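Local coordinates for protein luciferase (Lingulodinium polyedrum, PDB 1VPR) that catalyses the oxidation of dinoflagellate luciferin by molecular oxygen with emission of blue light, this chain being the third of its three homologous luciferase domains, at residues G5-D10 and R227-W232; G57-L62 and E178-G183; F129-K134 and Y237-L242. All coordinates share one frame; numbering follows the deposited sequence.

Contact 1: residues G5-D10 and R227-W232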
ATOM      1  N   GLY A   5      -0.793 -19.362  -5.584  1.00 38.82           N
ATOM      2  CA  GLY A   5      -0.928 -18.024  -6.128  1.00 37.66           C
ATOM      3  C   GLY A   5       0.175 -17.081  -5.677  1.00 37.69           C
ATOM      4  O   GLY A   5       0.142 -15.879  -5.974  1.00 36.75           O
ATOM      5  N   PHE A   6       1.166 -17.603  -4.960  1.00 36.33           N
ATOM      6  CA  PHE A   6       2.244 -16.736  -4.510  1.00 37.13           C
ATOM      7  C   PHE A   6       3.449 -16.852  -5.429  1.00 37.58           C
ATOM      8  O   PHE A   6       3.403 -17.574  -6.419  1.00 37.23           O
ATOM      9  CB  PHE A   6       2.612 -17.039  -3.048  1.00 33.94           C
ATOM     10  CG  PHE A   6       1.527 -16.660  -2.064  1.00 33.62           C
ATOM     11  CD1 PHE A   6       0.546 -17.581  -1.694  1.00 32.92           C
ATOM     12  CD2 PHE A   6       1.449 -15.365  -1.558  1.00 31.87           C
ATOM     13  CE1 PHE A   6      -0.500 -17.221  -0.839  1.00 33.71           C
ATOM     14  CE2 PHE A   6       0.411 -14.991  -0.704  1.00 33.14           C
ATOM     15  CZ  PHE A   6      -0.569 -15.921  -0.343  1.00 33.71           C
ATOM     16  N   GLU A   7       4.512 -16.118  -5.112  1.00 40.00           N
ATOM     17  CA  GLU A   7       5.728 -16.133  -5.924  1.00 42.80           C
ATOM     18  C   GLU A   7       6.326 -17.541  -5.980  1.00 44.31           C
ATOM     19  O   GLU A   7       6.330 -18.275  -4.980  1.00 43.69           O
ATOM     20  CB  GLU A   7       6.758 -15.172  -5.333  1.00 42.78           C
ATOM     21  CG  GLU A   7       7.979 -14.917  -6.208  1.00 44.05           C
ATOM     22  CD  GLU A   7       7.737 -13.843  -7.257  1.00 43.37           C
ATOM     23  OE1 GLU A   7       7.143 -12.806  -6.901  1.00 44.69           O
ATOM     24  OE2 GLU A   7       8.151 -14.027  -8.421  1.00 43.32           O
ATOM     25  N   ALA A   8       6.823 -17.916  -7.157  1.00 45.02           N
ATOM     26  CA  ALA A   8       7.429 -19.229  -7.327  1.00 46.14           C
ATOM     27  C   ALA A   8       8.734 -19.234  -6.542  1.00 47.02           C
ATOM     28  O   ALA A   8       9.515 -18.281  -6.612  1.00 49.31           O
ATOM     29  CB  ALA A   8       7.703 -19.499  -8.808  1.00 46.64           C
ATOM     30  N   GLY A   9       8.969 -20.297  -5.785  1.00 45.91           N
ATOM     31  CA  GLY A   9      10.192 -20.367  -5.014  1.00 45.21           C
ATOM     32  C   GLY A   9       9.962 -21.148  -3.746  1.00 45.29           C
ATOM     33  O   GLY A   9       8.836 -21.206  -3.243  1.00 45.57           O
ATOM     34  N   ASP A  10      11.028 -21.751  -3.229  1.00 43.15           N
ATOM     35  CA  ASP A  10      10.943 -22.540  -2.010  1.00 42.12           C
ATOM     36  C   ASP A  10      11.928 -22.073  -0.953  1.00 40.01           C
ATOM     37  O   ASP A  10      12.099 -22.741   0.066  1.00 41.67           O
ATOM     38  CB  ASP A  10      11.206 -24.017  -2.327  1.00 44.04           C
ATOM     39  CG  ASP A  10      12.149 -24.193  -3.498  1.00 45.69           C
ATOM     40  OD1 ASP A  10      13.137 -23.430  -3.586  1.00 46.21           O
ATOM     41  OD2 ASP A  10      11.906 -25.092  -4.334  1.00 48.55           O
ATOM     42  N   ARG A 227      -3.639  -8.454  -0.571  1.00 13.45           N
ATOM     43  CA  ARG A 227      -2.996  -8.964  -1.784  1.00 16.63           C
ATOM     44  C   ARG A 227      -1.479  -8.728  -1.710  1.00 15.66           C
ATOM     45  O   ARG A 227      -1.023  -7.608  -1.497  1.00 14.60           O
ATOM     46  CB  ARG A 227      -3.634  -8.312  -3.039  1.00 18.23           C
ATOM     47  CG  ARG A 227      -2.932  -8.632  -4.360  1.00 23.70           C
ATOM     48  CD  ARG A 227      -3.808  -8.436  -5.594  1.00 24.10           C
ATOM     49  NE  ARG A 227      -4.859  -7.437  -5.441  1.00 28.82           N
ATOM     50  CZ  ARG A 227      -6.031  -7.503  -6.077  1.00 30.06           C
ATOM     51  NH1 ARG A 227      -6.276  -8.526  -6.900  1.00 32.24           N
ATOM     52  NH2 ARG A 227      -6.966  -6.568  -5.895  1.00 23.45           N
ATOM     53  N   ALA A 228      -0.703  -9.794  -1.870  1.00 15.09           N
ATOM     54  CA  ALA A 228       0.745  -9.695  -1.782  1.00 13.02           C
ATOM     55  C   ALA A 228       1.355  -8.911  -2.937  1.00 14.58           C
ATOM     56  O   ALA A 228       2.301  -8.141  -2.750  1.00 13.48           O
ATOM     57  CB  ALA A 228       1.362 -11.127  -1.737  1.00 14.25           C
ATOM     58  N   LYS A 229       0.803  -9.111  -4.127  1.00 13.29           N
ATOM     59  CA  LYS A 229       1.318  -8.481  -5.342  1.00 16.88           C
ATOM     60  C   LYS A 229       0.242  -7.805  -6.173  1.00 16.91           C
ATOM     61  O   LYS A 229      -0.826  -8.402  -6.402  1.00 16.77           O
ATOM     62  CB  LYS A 229       1.960  -9.552  -6.227  1.00 15.55           C
ATOM     63  CG  LYS A 229       3.027 -10.377  -5.531  1.00 20.05           C
ATOM     64  CD  LYS A 229       3.530 -11.554  -6.381  1.00 18.37           C
ATOM     65  CE  LYS A 229       4.173 -11.076  -7.657  1.00 18.17           C
ATOM     66  NZ  LYS A 229       5.543 -10.581  -7.390  1.00 17.20           N
ATOM     67  N   ARG A 230       0.520  -6.594  -6.654  1.00 17.25           N
ATOM     68  CA  ARG A 230      -0.438  -5.887  -7.510  1.00 16.08           C
ATOM     69  C   ARG A 230       0.327  -5.226  -8.652  1.00 16.02           C
ATOM     70  O   ARG A 230       1.501  -4.872  -8.520  1.00 14.05           O
ATOM     71  CB  ARG A 230      -1.239  -4.807  -6.742  1.00 15.98           C
ATOM     72  CG  ARG A 230      -0.501  -3.481  -6.482  1.00 14.92           C
ATOM     73  CD  ARG A 230       0.368  -3.541  -5.246  1.00 14.71           C
ATOM     74  NE  ARG A 230      -0.449  -3.819  -4.058  1.00 17.39           N
ATOM     75  CZ  ARG A 230      -0.232  -4.840  -3.225  1.00 18.23           C
ATOM     76  NH1 ARG A 230       0.767  -5.676  -3.451  1.00 16.86           N
ATOM     77  NH2 ARG A 230      -1.007  -5.025  -2.159  1.00 15.91           N
ATOM     78  N   THR A 231      -0.333  -5.111  -9.792  1.00 15.66           N
ATOM     79  CA  THR A 231       0.259  -4.461 -10.960  1.00 17.03           C
ATOM     80  C   THR A 231      -0.708  -3.349 -11.360  1.00 15.97           C
ATOM     81  O   THR A 231      -1.926  -3.554 -11.386  1.00 16.13           O
ATOM     82  CB  THR A 231       0.396  -5.436 -12.157  1.00 17.79           C
ATOM     83  OG1 THR A 231       1.352  -6.459 -11.842  1.00 20.52           O
ATOM     84  CG2 THR A 231       0.885  -4.706 -13.390  1.00 17.51           C
ATOM     85  N   TRP A 232      -0.174  -2.177 -11.678  1.00 14.13           N
ATOM     86  CA  TRP A 232      -1.032  -1.075 -12.082  1.00 15.08           C
ATOM     87  C   TRP A 232      -0.350  -0.215 -13.134  1.00 15.34           C
ATOM     88  O   TRP A 232       0.828  -0.399 -13.434  1.00 14.10           O
ATOM     89  CB  TRP A 232      -1.435  -0.220 -10.853  1.00 14.10           C
ATOM     90  CG  TRP A 232      -0.350   0.063  -9.861  1.00 13.48           C
ATOM     91  CD1 TRP A 232      -0.210  -0.500  -8.611  1.00 15.40           C
ATOM     92  CD2 TRP A 232       0.785   0.934 -10.031  1.00 15.19           C
ATOM     93  NE1 TRP A 232       0.935  -0.045  -8.006  1.00 15.75           N
ATOM     94  CE2 TRP A 232       1.569   0.832  -8.851  1.00 15.91           C
ATOM     95  CE3 TRP A 232       1.217   1.782 -11.061  1.00 14.99           C
ATOM     96  CZ2 TRP A 232       2.763   1.545  -8.677  1.00 18.74           C
ATOM     97  CZ3 TRP A 232       2.412   2.494 -10.886  1.00 14.83           C
ATOM     98  CH2 TRP A 232       3.168   2.368  -9.705  1.00 16.74           C
TER
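A salt bridge between Glu7 and Lys229, with a small apolar touch between Phe6 and Ala228 beside it, joins the N-terminal loop to the strand 229-233, one of the two outermost strands of the antiparallel calycin barrel sheet. Lys229 NZ lies 2.8 Å from Glu7 OE1 and meets that oxygen nearly in line with its C-O bond. The side chains cross at about a right angle; Lys229 is bent at chi3 and chi4 (62° and 78°) and Glu7 at chi2, which brings the ammonium group to the carboxylate. A long, flexible lysine suits a place where one nitrogen must serve several acceptors: NZ also pairs with Asp219 of the neighbouring strand and with the carbonyl oxygen of Asp313. Glu7 is equally engaged, OE1 with Ser312 OG and OE2 with the backbone N of Asp313, which probably restricts rotation of the carboxylate. Behind Lys229, Arg230 NH2 donates to Arg227 O at 2.7 Å, the oxygen lying 25° out of the guanidinium plane, and ties the strand to the residues just before it. At buried Ala228 a methyl is enough to reach the aromatic ring, which turns its edge to it: Phe6 CE2 stands 4.1 Å from Ala228 CB.

Contact 2: residues G57-L62 and E178-G183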
ATOM      1  N   GLY A  57      -4.426 -10.201  18.203  1.00 29.72           N
ATOM      2  CA  GLY A  57      -4.366 -10.079  16.761  1.00 29.65           C
ATOM      3  C   GLY A  57      -3.142  -9.261  16.380  1.00 30.09           C
ATOM      4  O   GLY A  57      -2.538  -9.482  15.327  1.00 30.37           O
ATOM      5  N   PHE A  58      -2.782  -8.302  17.230  1.00 28.37           N
ATOM      6  CA  PHE A  58      -1.616  -7.468  16.972  1.00 27.92           C
ATOM      7  C   PHE A  58      -0.363  -8.324  16.943  1.00 28.52           C
ATOM      8  O   PHE A  58       0.536  -8.068  16.147  1.00 31.01           O
ATOM      9  CB  PHE A  58      -1.474  -6.377  18.036  1.00 26.35           C
ATOM     10  CG  PHE A  58      -2.477  -5.257  17.897  1.00 24.76           C
ATOM     11  CD1 PHE A  58      -3.448  -5.050  18.869  1.00 24.18           C
ATOM     12  CD2 PHE A  58      -2.434  -4.402  16.805  1.00 25.16           C
ATOM     13  CE1 PHE A  58      -4.361  -4.008  18.756  1.00 25.90           C
ATOM     14  CE2 PHE A  58      -3.344  -3.351  16.673  1.00 22.59           C
ATOM     15  CZ  PHE A  58      -4.310  -3.150  17.650  1.00 26.05           C
ATOM     16  N   HIS A  59      -0.293  -9.336  17.812  1.00 28.85           N
ATOM     17  CA  HIS A  59       0.865 -10.220  17.836  1.00 26.37           C
ATOM     18  C   HIS A  59       0.967 -11.006  16.535  1.00 26.15           C
ATOM     19  O   HIS A  59       2.069 -11.343  16.086  1.00 23.70           O
ATOM     20  CB  HIS A  59       0.793 -11.192  19.009  1.00 28.85           C
ATOM     21  CG  HIS A  59       1.041 -10.544  20.331  1.00 30.22           C
ATOM     22  ND1 HIS A  59       0.135  -9.688  20.919  1.00 30.35           N
ATOM     23  CD2 HIS A  59       2.127 -10.560  21.138  1.00 31.03           C
ATOM     24  CE1 HIS A  59       0.658  -9.200  22.030  1.00 31.41           C
ATOM     25  NE2 HIS A  59       1.867  -9.714  22.185  1.00 30.65           N
ATOM     26  N   TYR A  60      -0.180 -11.311  15.934  1.00 23.59           N
ATOM     27  CA  TYR A  60      -0.188 -12.048  14.676  1.00 23.45           C
ATOM     28  C   TYR A  60       0.355 -11.114  13.584  1.00 23.60           C
ATOM     29  O   TYR A  60       1.186 -11.506  12.759  1.00 22.78           O
ATOM     30  CB  TYR A  60      -1.608 -12.474  14.320  1.00 23.33           C
ATOM     31  CG  TYR A  60      -1.728 -13.114  12.952  1.00 24.62           C
ATOM     32  CD1 TYR A  60      -1.189 -14.378  12.691  1.00 24.56           C
ATOM     33  CD2 TYR A  60      -2.412 -12.457  11.919  1.00 24.22           C
ATOM     34  CE1 TYR A  60      -1.335 -14.973  11.430  1.00 23.81           C
ATOM     35  CE2 TYR A  60      -2.570 -13.042  10.663  1.00 23.03           C
ATOM     36  CZ  TYR A  60      -2.031 -14.292  10.424  1.00 25.36           C
ATOM     37  OH  TYR A  60      -2.185 -14.856   9.176  1.00 25.42           O
ATOM     38  N   LEU A  61      -0.131  -9.880  13.584  1.00 24.36           N
ATOM     39  CA  LEU A  61       0.317  -8.895  12.606  1.00 25.05           C
ATOM     40  C   LEU A  61       1.828  -8.668  12.730  1.00 24.69           C
ATOM     41  O   LEU A  61       2.528  -8.545  11.724  1.00 24.15           O
ATOM     42  CB  LEU A  61      -0.434  -7.570  12.801  1.00 24.52           C
ATOM     43  CG  LEU A  61      -1.934  -7.588  12.523  1.00 25.97           C
ATOM     44  CD1 LEU A  61      -2.455  -6.160  12.601  1.00 27.33           C
ATOM     45  CD2 LEU A  61      -2.212  -8.203  11.147  1.00 22.78           C
ATOM     46  N   LEU A  62       2.339  -8.617  13.955  1.00 24.10           N
ATOM     47  CA  LEU A  62       3.770  -8.416  14.129  1.00 25.13           C
ATOM     48  C   LEU A  62       4.546  -9.514  13.445  1.00 26.08           C
ATOM     49  O   LEU A  62       5.551  -9.248  12.782  1.00 26.66           O
ATOM     50  CB  LEU A  62       4.163  -8.376  15.603  1.00 27.61           C
ATOM     51  CG  LEU A  62       4.121  -7.011  16.279  1.00 31.55           C
ATOM     52  CD1 LEU A  62       4.735  -7.145  17.671  1.00 34.44           C
ATOM     53  CD2 LEU A  62       4.925  -5.989  15.460  1.00 33.04           C
ATOM     54  N   GLU A 178       4.316  -0.549  20.180  1.00 32.36           N
ATOM     55  CA  GLU A 178       3.937   0.458  21.163  1.00 34.98           C
ATOM     56  C   GLU A 178       2.609   0.073  21.806  1.00 36.82           C
ATOM     57  O   GLU A 178       2.457   0.141  23.023  1.00 38.73           O
ATOM     58  CB  GLU A 178       3.810   1.821  20.496  1.00 34.05           C
ATOM     59  CG  GLU A 178       5.108   2.564  20.434  1.00 34.29           C
ATOM     60  CD  GLU A 178       5.566   3.009  21.810  1.00 35.75           C
ATOM     61  OE1 GLU A 178       6.712   3.479  21.928  1.00 34.20           O
ATOM     62  OE2 GLU A 178       4.773   2.896  22.773  1.00 37.26           O
ATOM     63  N   ALA A 179       1.653  -0.334  20.974  1.00 39.43           N
ATOM     64  CA  ALA A 179       0.337  -0.758  21.439  1.00 40.07           C
ATOM     65  C   ALA A 179       0.453  -1.997  22.327  1.00 41.17           C
ATOM     66  O   ALA A 179      -0.204  -2.080  23.361  1.00 42.00           O
ATOM     67  CB  ALA A 179      -0.567  -1.056  20.251  1.00 39.31           C
ATOM     68  N   ILE A 180       1.271  -2.963  21.915  1.00 42.55           N
ATOM     69  CA  ILE A 180       1.461  -4.181  22.703  1.00 43.42           C
ATOM     70  C   ILE A 180       2.039  -3.889  24.092  1.00 45.46           C
ATOM     71  O   ILE A 180       1.654  -4.525  25.074  1.00 46.18           O
ATOM     72  CB  ILE A 180       2.413  -5.170  22.013  1.00 42.18           C
ATOM     73  CG1 ILE A 180       1.759  -5.742  20.760  1.00 41.83           C
ATOM     74  CG2 ILE A 180       2.770  -6.295  22.974  1.00 42.48           C
ATOM     75  CD1 ILE A 180       2.543  -6.883  20.135  1.00 41.40           C
ATOM     76  N   LYS A 181       2.973  -2.940  24.164  1.00 46.64           N
ATOM     77  CA  LYS A 181       3.606  -2.581  25.434  1.00 47.32           C
ATOM     78  C   LYS A 181       2.583  -1.913  26.348  1.00 48.51           C
ATOM     79  O   LYS A 181       2.789  -1.816  27.561  1.00 47.75           O
ATOM     80  CB  LYS A 181       4.793  -1.639  25.190  1.00 45.43           C
ATOM     81  N   SER A 182       1.482  -1.457  25.749  1.00 50.21           N
ATOM     82  CA  SER A 182       0.406  -0.798  26.484  1.00 51.12           C
ATOM     83  C   SER A 182      -0.423  -1.825  27.243  1.00 52.06           C
ATOM     84  O   SER A 182      -1.522  -1.522  27.710  1.00 52.87           O
ATOM     85  CB  SER A 182      -0.488  -0.002  25.520  1.00 50.74           C
ATOM     86  N   GLY A 183       0.111  -3.040  27.357  1.00 52.70           N
ATOM     87  CA  GLY A 183      -0.574  -4.104  28.071  1.00 52.86           C
ATOM     88  C   GLY A 183      -2.027  -4.329  27.692  1.00 53.71           C
ATOM     89  O   GLY A 183      -2.336  -4.797  26.592  1.00 53.98           O
TER
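Ile180 points its terminal methyl straight onto the imidazole of His59. CD1 stands 3.6 Å from the centroid of the His59 ring and only 12° off the ring normal, a well-centred CH-pi contact over the face. The second branch of the isoleucine reaches the same ring nearer its outer end: CD1 alone is over the face, while CG2 comes in beyond the rim, 3.6 Å from His59 NE2. What brings CD1 so far forward is an extended outer chain: with chi2 at -171° the methyl continues away from the helix backbone. The ring, for its part, is held in its rotation by a hydrogen bond between ND1 and Ser56 OG, just before the helix begins.

The two segments belong to helices 57-65 and 172-181, which pack with helix 187-197 into a helical bundle beside the barrel; the first helix comes from the N-terminal part of the domain, the other two from the catalytic part. Light emission by this luciferase depends on pH, and histidines of the N-terminal region are thought to be the groups that titrate, a class to which His59 would belong.

One turn further along, Leu62 meets Ile180 tip to tip, CD1 to CD1 at 3.3 Å, tighter than usual van der Waals contact. Leu62 also rests on Ala173 and Ile176 of the same partner helix. On the more buried flank the contact is looser: Phe58 CB lies 4.3 Å from Ile180 CG1, while the large flat ring of Phe58 fills the space between helices, resting on Ala190 and Ile193. Small Ala179, facing helix 57-65, likewise touches Ile193, where helix 187-197 closes in on the pair.

Contact 3: residues F129-K134 and Y237-L242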
ATOM      1  N   PHE A 129     -20.775  -4.076  -0.803  1.00 20.04           N
ATOM      2  CA  PHE A 129     -20.591  -4.228  -2.242  1.00 19.53           C
ATOM      3  C   PHE A 129     -19.551  -5.319  -2.531  1.00 18.27           C
ATOM      4  O   PHE A 129     -18.661  -5.552  -1.716  1.00 17.29           O
ATOM      5  CB  PHE A 129     -20.128  -2.888  -2.817  1.00 19.16           C
ATOM      6  CG  PHE A 129     -19.816  -2.914  -4.289  1.00 19.07           C
ATOM      7  CD1 PHE A 129     -18.504  -2.718  -4.739  1.00 19.14           C
ATOM      8  CD2 PHE A 129     -20.833  -3.065  -5.235  1.00 19.70           C
ATOM      9  CE1 PHE A 129     -18.221  -2.666  -6.115  1.00 17.45           C
ATOM     10  CE2 PHE A 129     -20.560  -3.012  -6.606  1.00 18.38           C
ATOM     11  CZ  PHE A 129     -19.245  -2.812  -7.042  1.00 18.83           C
ATOM     12  N   ASP A 130     -19.686  -6.006  -3.667  1.00 18.27           N
ATOM     13  CA  ASP A 130     -18.723  -7.053  -4.062  1.00 16.68           C
ATOM     14  C   ASP A 130     -17.601  -6.359  -4.830  1.00 16.72           C
ATOM     15  O   ASP A 130     -17.671  -6.230  -6.065  1.00 18.12           O
ATOM     16  CB  ASP A 130     -19.373  -8.093  -4.978  1.00 17.51           C
ATOM     17  CG  ASP A 130     -18.419  -9.225  -5.362  1.00 19.93           C
ATOM     18  OD1 ASP A 130     -18.890 -10.189  -5.998  1.00 19.86           O
ATOM     19  OD2 ASP A 130     -17.202  -9.156  -5.042  1.00 23.30           O
ATOM     20  N   TYR A 131     -16.578  -5.910  -4.105  1.00 15.91           N
ATOM     21  CA  TYR A 131     -15.462  -5.210  -4.739  1.00 17.28           C
ATOM     22  C   TYR A 131     -14.679  -6.072  -5.713  1.00 16.36           C
ATOM     23  O   TYR A 131     -13.995  -5.534  -6.579  1.00 16.81           O
ATOM     24  CB  TYR A 131     -14.502  -4.621  -3.696  1.00 14.08           C
ATOM     25  CG  TYR A 131     -15.089  -3.423  -2.981  1.00 15.42           C
ATOM     26  CD1 TYR A 131     -15.749  -3.576  -1.760  1.00 12.69           C
ATOM     27  CD2 TYR A 131     -15.061  -2.151  -3.574  1.00 12.84           C
ATOM     28  CE1 TYR A 131     -16.377  -2.490  -1.139  1.00 16.65           C
ATOM     29  CE2 TYR A 131     -15.684  -1.052  -2.973  1.00 11.67           C
ATOM     30  CZ  TYR A 131     -16.342  -1.232  -1.758  1.00 14.23           C
ATOM     31  OH  TYR A 131     -17.008  -0.175  -1.179  1.00 19.22           O
ATOM     32  N   GLY A 132     -14.781  -7.400  -5.568  1.00 17.51           N
ATOM     33  CA  GLY A 132     -14.081  -8.313  -6.462  1.00 17.54           C
ATOM     34  C   GLY A 132     -14.748  -8.559  -7.820  1.00 18.45           C
ATOM     35  O   GLY A 132     -14.186  -9.235  -8.680  1.00 20.47           O
ATOM     36  N   ASP A 133     -15.934  -8.010  -8.034  1.00 18.48           N
ATOM     37  CA  ASP A 133     -16.654  -8.221  -9.293  1.00 18.90           C
ATOM     38  C   ASP A 133     -16.362  -7.071 -10.256  1.00 20.05           C
ATOM     39  O   ASP A 133     -16.923  -5.969 -10.119  1.00 19.26           O
ATOM     40  CB  ASP A 133     -18.168  -8.310  -9.012  1.00 19.23           C
ATOM     41  CG  ASP A 133     -18.983  -8.761 -10.231  1.00 21.75           C
ATOM     42  OD1 ASP A 133     -18.518  -8.632 -11.400  1.00 21.09           O
ATOM     43  OD2 ASP A 133     -20.124  -9.236 -10.000  1.00 21.16           O
ATOM     44  N   LYS A 134     -15.497  -7.334 -11.239  1.00 19.03           N
ATOM     45  CA  LYS A 134     -15.089  -6.309 -12.193  1.00 17.70           C
ATOM     46  C   LYS A 134     -16.208  -5.815 -13.088  1.00 18.62           C
ATOM     47  O   LYS A 134     -16.084  -4.739 -13.676  1.00 16.44           O
ATOM     48  CB  LYS A 134     -13.919  -6.829 -13.051  1.00 18.53           C
ATOM     49  CG  LYS A 134     -12.649  -7.151 -12.232  1.00 16.42           C
ATOM     50  CD  LYS A 134     -11.620  -7.960 -13.057  1.00 17.73           C
ATOM     51  CE  LYS A 134     -11.167  -7.186 -14.289  1.00 15.00           C
ATOM     52  NZ  LYS A 134     -10.324  -6.023 -13.919  1.00 15.72           N
ATOM     53  N   TYR A 237      -7.080   2.917 -12.195  1.00 10.98           N
ATOM     54  CA  TYR A 237      -7.502   2.431 -10.885  1.00 11.97           C
ATOM     55  C   TYR A 237      -7.121   0.992 -10.575  1.00 11.19           C
ATOM     56  O   TYR A 237      -6.911   0.163 -11.461  1.00 12.05           O
ATOM     57  CB  TYR A 237      -9.037   2.524 -10.753  1.00 11.96           C
ATOM     58  CG  TYR A 237      -9.552   3.776 -10.079  1.00 14.70           C
ATOM     59  CD1 TYR A 237      -9.967   4.875 -10.823  1.00 13.98           C
ATOM     60  CD2 TYR A 237      -9.635   3.850  -8.699  1.00 13.00           C
ATOM     61  CE1 TYR A 237     -10.456   6.014 -10.200  1.00 14.46           C
ATOM     62  CE2 TYR A 237     -10.113   4.976  -8.068  1.00 15.88           C
ATOM     63  CZ  TYR A 237     -10.522   6.052  -8.829  1.00 15.29           C
ATOM     64  OH  TYR A 237     -10.990   7.160  -8.196  1.00 15.25           O
ATOM     65  N   PHE A 238      -7.008   0.707  -9.290  1.00 12.21           N
ATOM     66  CA  PHE A 238      -6.781  -0.649  -8.856  1.00 13.54           C
ATOM     67  C   PHE A 238      -7.430  -0.749  -7.499  1.00 12.58           C
ATOM     68  O   PHE A 238      -7.707   0.250  -6.832  1.00 14.20           O
ATOM     69  CB  PHE A 238      -5.287  -1.068  -8.883  1.00 12.27           C
ATOM     70  CG  PHE A 238      -4.381  -0.269  -7.988  1.00 13.39           C
ATOM     71  CD1 PHE A 238      -3.943  -0.797  -6.781  1.00 10.85           C
ATOM     72  CD2 PHE A 238      -3.911   0.977  -8.389  1.00 10.44           C
ATOM     73  CE1 PHE A 238      -3.032  -0.091  -5.976  1.00 12.47           C
ATOM     74  CE2 PHE A 238      -3.011   1.683  -7.608  1.00 10.21           C
ATOM     75  CZ  PHE A 238      -2.565   1.144  -6.392  1.00 12.31           C
ATOM     76  N   TYR A 239      -7.701  -1.970  -7.101  1.00 14.82           N
ATOM     77  CA  TYR A 239      -8.395  -2.237  -5.865  1.00 12.71           C
ATOM     78  C   TYR A 239      -7.446  -2.834  -4.820  1.00 14.57           C
ATOM     79  O   TYR A 239      -6.714  -3.782  -5.113  1.00 13.94           O
ATOM     80  CB  TYR A 239      -9.527  -3.215  -6.186  1.00 14.56           C
ATOM     81  CG  TYR A 239     -10.162  -3.879  -4.982  1.00 15.25           C
ATOM     82  CD1 TYR A 239     -10.594  -3.118  -3.899  1.00 17.20           C
ATOM     83  CD2 TYR A 239     -10.335  -5.271  -4.933  1.00 15.15           C
ATOM     84  CE1 TYR A 239     -11.196  -3.709  -2.788  1.00 17.34           C
ATOM     85  CE2 TYR A 239     -10.929  -5.879  -3.822  1.00 17.28           C
ATOM     86  CZ  TYR A 239     -11.361  -5.080  -2.753  1.00 16.98           C
ATOM     87  OH  TYR A 239     -12.001  -5.634  -1.665  1.00 17.86           O
ATOM     88  N   GLU A 240      -7.452  -2.259  -3.622  1.00 15.73           N
ATOM     89  CA  GLU A 240      -6.626  -2.765  -2.540  1.00 15.10           C
ATOM     90  C   GLU A 240      -7.449  -3.306  -1.370  1.00 16.20           C
ATOM     91  O   GLU A 240      -7.960  -2.532  -0.563  1.00 16.80           O
ATOM     92  CB  GLU A 240      -5.695  -1.672  -2.003  1.00 18.04           C
ATOM     93  CG  GLU A 240      -4.555  -1.293  -2.936  1.00 15.99           C
ATOM     94  CD  GLU A 240      -3.354  -2.228  -2.800  1.00 19.42           C
ATOM     95  OE1 GLU A 240      -3.541  -3.428  -2.463  1.00 18.21           O
ATOM     96  OE2 GLU A 240      -2.226  -1.754  -3.055  1.00 17.67           O
ATOM     97  N   PRO A 241      -7.650  -4.632  -1.297  1.00 14.29           N
ATOM     98  CA  PRO A 241      -8.409  -5.139  -0.146  1.00 15.07           C
ATOM     99  C   PRO A 241      -7.423  -5.117   1.026  1.00 15.86           C
ATOM    100  O   PRO A 241      -6.241  -5.439   0.847  1.00 17.59           O
ATOM    101  CB  PRO A 241      -8.773  -6.567  -0.555  1.00 13.42           C
ATOM    102  CG  PRO A 241      -7.745  -6.915  -1.615  1.00 14.29           C
ATOM    103  CD  PRO A 241      -7.612  -5.627  -2.381  1.00 12.67           C
ATOM    104  N   LEU A 242      -7.894  -4.749   2.213  1.00 15.91           N
ATOM    105  CA  LEU A 242      -7.027  -4.647   3.382  1.00 14.77           C
ATOM    106  C   LEU A 242      -7.281  -5.739   4.410  1.00 16.41           C
ATOM    107  O   LEU A 242      -8.422  -6.228   4.563  1.00 17.84           O
ATOM    108  CB  LEU A 242      -7.230  -3.291   4.051  1.00 14.07           C
ATOM    109  CG  LEU A 242      -7.191  -2.073   3.126  1.00 15.69           C
ATOM    110  CD1 LEU A 242      -7.502  -0.826   3.942  1.00 14.97           C
ATOM    111  CD2 LEU A 242      -5.839  -1.972   2.436  1.00 16.66           C
TER
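The hydroxyl of Tyr239, hydrogen-bonded to Asn247 OD1 of the next strand, presses at the same time on Tyr131, whose CB lies 3.4 Å from that OH. Held at its far end in this way, the Tyr239 ring offers a face to the loop. Tyr131 CB sits over that face, 29° off the ring normal, in a CH-pi contact whose closest approach is 3.3 Å from CB to Tyr239 CZ. The carbonyl oxygen of Tyr131 hangs above the same face toward its rim, and is itself bonded to Arg320 NH1. On the opposite face Pro241 CD lies 3.6 Å above the ring plane and over its centre, so the ring is sandwiched between loop and strand.

The two aromatic rings are nearly parallel, at 18°, but slid so far apart that they barely overlap, with centroids 5.6 Å from each other. Tyr131 turns instead to its own loop, where Phe129 CD1 stands 3.6 Å above the middle of its ring. Replacing Tyr239 by an alanine is likely to open a gap between Tyr131 CB and Pro241 CD and to leave Asn247 OD1 without its hydroxyl partner.

The loop bends sharply here in a type I beta turn from Asp130 to Asp133, closed by a bond from Asp133 N to Asp130 O of 3.2 Å. Asp130 suits this corner because its carboxylate also receives a weak bond from Gly132 N and pairs with Arg352. The arrangement is a loop laid by aromatic contact against the wall of a calycin barrel, at strand 237-241, one of the two outermost strands of its antiparallel sheet.

Contacts 1 and 3 lie on the two outermost strands of one barrel sheet, 229-233 and 237-241, with centres 17 Å apart. These strands follow each other in the chain but are not paired in the sheet, as at the gap in fatty acid-binding proteins, and side chains bridge them: Arg230 NE to Glu240 OE2 at 2.9 Å is a salt bridge, and Trp232 packs on Phe238. Contact 2 stands apart, its centre 27 Å from that of contact 1 and 28 Å from that of contact 3. Luciferin probably binds inside the barrel, as ligands do in related calycins, with contacts 1 and 3 at its wall and contact 2 in the helices beside it.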